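Local coordinates for probable aromatic acid decarboxylase (Aquifex aeolicus, PDB 2EJB) that catalyses the decarboxylation of phenylacrylic acid and belongs to the UbiX/PAD1 family of flavoproteins, at the interface of chains A and B. Sequence-based numbering; all coordinates share one arbitrary frame. Chains: chain A/B, Probable aromatic acid decarboxylase.

Contact 1: the interface of chains A and B. Residues chain A 131-132, 135-136, 138-139; chain B 135-136, 138-139, 142-143.
The guanidinium of B:Arg143 has the methyl CD2 of B:Leu139, from its own helix, lying 3.5 Å above its plane toward the rim. Two carboxylate oxygens of the partner, A:Glu132 OE1 and A:Glu136 OE2, sit in its plane at the edge. The arginine chain is extended from CG to NE and so reaches across both glutamates, whose carboxylates stand nearly perpendicular to the guanidinium, 89° and 86° apart in plane. B:Arg143 NH2 forms a salt bridge with A:Glu136 OE2 at 2.6 Å, but the geometry is not that of a hydrogen bond, so the attraction is charge against charge. A longer salt bridge joins B:Arg143 NE to A:Glu132 OE1 at 3.6 Å. Arginine suits this place because one flat cation can serve two acids a helical turn apart, and the paired charges would probably favour ionised carboxylates.

Beneath this polar rim the leucines form the core. A:Leu135 and B:Leu139 run alongside each other, pointing opposite ways, A:Leu135 CB meeting B:Leu139 CG at 3.6 Å, and the twin pair repeats this. The two Leu139 side chains meet through their CD1 methyls, 4.0 Å apart. B:Leu139 CD1 also packs at 3.5 Å against A:Glu136 CG, so the acid's methylene lines the core while its carboxylate turns outward to the arginine.

B:Thr142 divides its branches between two tasks. Its CG2, anti to the backbone N (chi1 of OG1 -59°), packs against A:Glu132 CG at 3.5 Å. Its hydroxyl OG1 is satisfied within its own helix by donating to B:Met138 O at 2.7 Å, above the carbonyl plane, while facing A:Leu135 CD2 tip to tip.

Helices 132-143 of the two chains thus run antiparallel across the two-fold as an apolar seam bordered by charge, which likely holds a dimer together.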
# COMPACT_ATOMS: atom_id res chain seq x y z
N ASN A 131 7.61 -0.55 8.55
CA ASN A 131 8.73 -0.26 9.43
C ASN A 131 9.92 -0.33 8.47
O ASN A 131 9.73 -0.64 7.29
CB ASN A 131 8.86 -1.27 10.59
CG ASN A 131 9.14 -2.70 10.13
OD1 ASN A 131 9.82 -2.93 9.14
ND2 ASN A 131 8.62 -3.66 10.89
N GLU A 132 11.12 -0.03 8.95
CA GLU A 132 12.30 -0.06 8.09
C GLU A 132 12.55 -1.42 7.45
O GLU A 132 12.97 -1.49 6.31
CB GLU A 132 13.55 0.34 8.88
CG GLU A 132 13.61 1.80 9.27
CD GLU A 132 14.76 2.10 10.21
OE1 GLU A 132 15.90 1.68 9.91
OE2 GLU A 132 14.52 2.74 11.25
N LEU A 135 10.42 -1.96 4.37
CA LEU A 135 10.94 -1.14 3.27
C LEU A 135 12.20 -1.72 2.65
O LEU A 135 12.34 -1.77 1.43
CB LEU A 135 11.25 0.29 3.74
CG LEU A 135 10.16 1.36 3.83
CD1 LEU A 135 8.99 1.01 2.92
CD2 LEU A 135 9.70 1.54 5.25
N GLU A 136 13.13 -2.15 3.48
CA GLU A 136 14.37 -2.70 2.95
C GLU A 136 14.17 -4.03 2.25
O GLU A 136 14.85 -4.32 1.27
CB GLU A 136 15.42 -2.80 4.07
CG GLU A 136 15.96 -1.43 4.47
CD GLU A 136 17.01 -1.50 5.56
OE1 GLU A 136 16.64 -1.84 6.71
OE2 GLU A 136 18.19 -1.23 5.26
N MET A 138 11.49 -4.94 0.62
CA MET A 138 10.88 -4.63 -0.66
C MET A 138 11.92 -4.05 -1.61
O MET A 138 11.88 -4.31 -2.80
CB MET A 138 9.71 -3.65 -0.48
CG MET A 138 8.50 -4.26 0.21
SD MET A 138 7.04 -3.18 0.25
CE MET A 138 7.44 -2.15 1.62
N LEU A 139 12.85 -3.27 -1.06
CA LEU A 139 13.90 -2.65 -1.86
C LEU A 139 14.83 -3.71 -2.41
O LEU A 139 15.25 -3.65 -3.57
CB LEU A 139 14.71 -1.67 -1.01
CG LEU A 139 14.80 -0.22 -1.46
CD1 LEU A 139 15.84 0.48 -0.60
CD2 LEU A 139 15.18 -0.13 -2.93
N LEU B 135 10.60 3.46 -2.66
CA LEU B 135 11.05 2.72 -1.49
C LEU B 135 12.10 3.46 -0.68
O LEU B 135 12.03 3.51 0.55
CB LEU B 135 11.63 1.35 -1.89
CG LEU B 135 10.73 0.13 -2.14
CD1 LEU B 135 9.39 0.31 -1.43
CD2 LEU B 135 10.54 -0.09 -3.61
N GLU B 136 13.08 4.03 -1.35
CA GLU B 136 14.13 4.73 -0.64
C GLU B 136 13.63 6.02 0.00
O GLU B 136 14.10 6.39 1.07
CB GLU B 136 15.32 5.00 -1.58
CG GLU B 136 16.11 3.72 -1.87
CD GLU B 136 17.29 3.95 -2.78
OE1 GLU B 136 17.07 4.25 -3.97
OE2 GLU B 136 18.44 3.85 -2.29
N MET B 138 10.63 6.52 1.17
CA MET B 138 9.87 6.12 2.34
C MET B 138 10.81 5.68 3.45
O MET B 138 10.55 5.92 4.62
CB MET B 138 8.89 4.98 1.99
CG MET B 138 7.73 5.42 1.11
SD MET B 138 6.47 4.15 0.85
CE MET B 138 7.22 3.20 -0.43
N LEU B 139 11.92 5.04 3.07
CA LEU B 139 12.90 4.57 4.03
C LEU B 139 13.58 5.74 4.72
O LEU B 139 13.81 5.72 5.93
CB LEU B 139 13.97 3.73 3.33
CG LEU B 139 14.19 2.29 3.81
CD1 LEU B 139 15.45 1.76 3.14
CD2 LEU B 139 14.34 2.24 5.33
N THR B 142 11.15 7.31 7.14
CA THR B 142 11.07 6.41 8.28
C THR B 142 12.27 6.52 9.22
O THR B 142 12.11 6.71 10.42
CB THR B 142 10.93 4.96 7.80
OG1 THR B 142 9.75 4.85 7.00
CG2 THR B 142 10.84 4.00 8.98
N ARG B 143 13.47 6.40 8.66
CA ARG B 143 14.68 6.50 9.47
C ARG B 143 14.76 7.85 10.17
O ARG B 143 15.32 7.95 11.26
CB ARG B 143 15.91 6.27 8.59
CG ARG B 143 16.08 4.81 8.23
CD ARG B 143 17.11 4.58 7.14
NE ARG B 143 17.36 3.15 6.94
CZ ARG B 143 18.05 2.63 5.92
NH1 ARG B 143 18.55 3.42 4.99
NH2 ARG B 143 18.24 1.33 5.86

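Contact 2: the interface of chains A and B. Residues chain A 12-13, 15-16, 46, 126; chain B 153-156, 168.
Hydrogen bonding centres on the hydroxyl of A:Ser12. Its OG, anti to the backbone N (chi1 -179°), accepts the backbone N-H of B:Phe155 at 2.8 Å in a fairly straight bond, 160° at the hydrogen. The same OG donates to A:Glu46 OE2 at 2.8 Å, while the backbone N of A:Gly13 donates to A:Glu46 OE1 at 3.2 Å. Both oxygens use their syn lone pairs, so the carboxylate spans the loop and fixes the serine's rotation. Serine suits the junction because one small hydroxyl can accept and donate together. Replacing A:Glu46 with an alanine would remove both acceptors and would probably leave the serine hydroxyl less firmly oriented toward the partner chain.

A second polar contact joins the guanidinium nitrogen A:Arg126 NH1 to the phenol oxygen B:Tyr156 OH at 3.1 Å, a hydrogen bond with the guanidinium as donor. The two planes are perpendicular, and the arginine, bent at chi2 and chi3, comes obliquely to the phenol.

Packing dominates elsewhere. B:Ala154 CB sits over the centre of the A:Arg126 guanidinium, 3.5 Å from CZ; the small methyl of alanine suits a place flat against the guanidinium face. The ring of B:Phe155 inserts between A:Gly13, A:Ile15 and A:Tyr16. A:Ile15 CG2 lies over one face toward the rim, 3.7 Å from B:Phe155 CZ, while A:Tyr16 CE2 meets B:Phe155 CE1 at 3.7 Å. A:Gly13, with a positive phi of 116° and no side chain, lets its CA come within 3.7 Å of B:Phe155 CD1.

A:Ser12 and A:Gly13 lie at the end of the loop between strand 3-8 and helix 14-26, A:Glu46 follows helix 37-45, and A:Arg126 follows strand 121-125. The partner's loop after strand 147-150 docks there, bringing B:Tyr156, a residue predicted to bind dimethylallyl phosphate, beside the predicted FMN-binding residues A:Ser12 and A:Arg126.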
# COMPACT_ATOMS: atom_id res chain seq x y z
N SER A 12 -3.79 -10.77 5.41
CA SER A 12 -5.10 -10.19 5.18
C SER A 12 -5.16 -9.72 3.73
O SER A 12 -4.31 -8.94 3.29
CB SER A 12 -5.36 -9.01 6.12
OG SER A 12 -6.64 -8.46 5.91
N GLY A 13 -6.15 -10.20 3.00
CA GLY A 13 -6.29 -9.82 1.60
C GLY A 13 -6.11 -11.02 0.71
O GLY A 13 -5.80 -10.89 -0.48
N ILE A 15 -8.13 -12.55 -0.61
CA ILE A 15 -9.13 -12.42 -1.66
C ILE A 15 -8.48 -11.98 -2.98
O ILE A 15 -8.91 -12.41 -4.06
CB ILE A 15 -10.23 -11.40 -1.27
CG1 ILE A 15 -11.34 -11.40 -2.32
CG2 ILE A 15 -9.63 -10.01 -1.11
CD1 ILE A 15 -12.15 -12.68 -2.36
N TYR A 16 -7.47 -11.12 -2.90
CA TYR A 16 -6.76 -10.66 -4.09
C TYR A 16 -6.20 -11.85 -4.86
O TYR A 16 -6.26 -11.90 -6.09
CB TYR A 16 -5.60 -9.73 -3.71
CG TYR A 16 -6.03 -8.36 -3.20
CD1 TYR A 16 -6.67 -7.46 -4.05
CD2 TYR A 16 -5.79 -7.98 -1.89
CE1 TYR A 16 -7.05 -6.20 -3.60
CE2 TYR A 16 -6.17 -6.72 -1.42
CZ TYR A 16 -6.80 -5.84 -2.29
OH TYR A 16 -7.18 -4.60 -1.83
N GLU A 46 -12.12 -14.38 6.99
CA GLU A 46 -12.31 -13.13 6.27
C GLU A 46 -13.45 -13.25 5.26
O GLU A 46 -13.99 -12.25 4.79
CB GLU A 46 -11.03 -12.70 5.54
CG GLU A 46 -9.83 -12.44 6.44
CD GLU A 46 -8.79 -11.55 5.78
OE1 GLU A 46 -8.42 -11.81 4.62
OE2 GLU A 46 -8.34 -10.58 6.44
N ARG A 126 0.63 -6.20 1.66
CA ARG A 126 -0.47 -5.56 2.34
C ARG A 126 -0.10 -5.44 3.82
O ARG A 126 -0.26 -6.38 4.59
CB ARG A 126 -1.73 -6.41 2.15
CG ARG A 126 -3.05 -5.79 2.61
CD ARG A 126 -3.20 -5.85 4.11
NE ARG A 126 -3.19 -4.52 4.69
CZ ARG A 126 -3.02 -4.27 5.98
NH1 ARG A 126 -2.82 -5.28 6.83
NH2 ARG A 126 -3.03 -3.02 6.42
N PRO B 153 -5.86 -0.88 2.70
CA PRO B 153 -6.84 -1.39 3.67
C PRO B 153 -6.76 -2.90 3.82
O PRO B 153 -6.37 -3.60 2.89
CB PRO B 153 -8.17 -0.91 3.09
CG PRO B 153 -7.90 -0.88 1.62
CD PRO B 153 -6.53 -0.26 1.56
N ALA B 154 -7.12 -3.39 4.99
CA ALA B 154 -7.10 -4.82 5.23
C ALA B 154 -8.53 -5.34 5.33
O ALA B 154 -9.47 -4.55 5.34
CB ALA B 154 -6.35 -5.11 6.49
N PHE B 155 -8.69 -6.65 5.39
CA PHE B 155 -10.00 -7.26 5.49
C PHE B 155 -10.24 -7.92 6.85
O PHE B 155 -11.10 -8.79 6.97
CB PHE B 155 -10.19 -8.30 4.38
CG PHE B 155 -10.13 -7.72 2.98
CD1 PHE B 155 -8.92 -7.29 2.45
CD2 PHE B 155 -11.28 -7.61 2.21
CE1 PHE B 155 -8.86 -6.75 1.16
CE2 PHE B 155 -11.23 -7.06 0.93
CZ PHE B 155 -10.02 -6.63 0.40
N TYR B 156 -9.49 -7.51 7.86
CA TYR B 156 -9.65 -8.08 9.19
C TYR B 156 -11.10 -7.96 9.65
O TYR B 156 -11.73 -8.95 10.00
CB TYR B 156 -8.79 -7.34 10.24
CG TYR B 156 -7.30 -7.28 9.98
CD1 TYR B 156 -6.72 -6.13 9.47
CD2 TYR B 156 -6.47 -8.36 10.28
CE1 TYR B 156 -5.34 -6.04 9.27
CE2 TYR B 156 -5.09 -8.29 10.08
CZ TYR B 156 -4.53 -7.13 9.57
OH TYR B 156 -3.17 -7.05 9.37
N PHE B 168 -10.92 2.25 7.87
CA PHE B 168 -9.82 1.41 8.35
C PHE B 168 -8.51 2.18 8.26
O PHE B 168 -7.77 2.30 9.23
CB PHE B 168 -9.69 0.13 7.52
CG PHE B 168 -8.44 -0.65 7.81
CD1 PHE B 168 -8.36 -1.47 8.93
CD2 PHE B 168 -7.32 -0.51 7.00
CE1 PHE B 168 -7.16 -2.13 9.25
CE2 PHE B 168 -6.12 -1.16 7.31
CZ PHE B 168 -6.05 -1.97 8.44

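The centres of contact 1 and contact 2 lie about 22 Å apart on one two-fold interface, and they share no residue. They are nevertheless joined along the chain: in chain A, helix 132-143 of contact 1 begins a few residues beyond A:Arg126 of contact 2, and in chain B the same helix leads through strand 147-150 to the docking loop at 153-156. Contact 1 pairs the same helix from each subunit, whereas contact 2 joins unlike segments and recurs with the chains exchanged. Helix pairing could therefore help set the register in which each subunit completes the other's predicted flavin site.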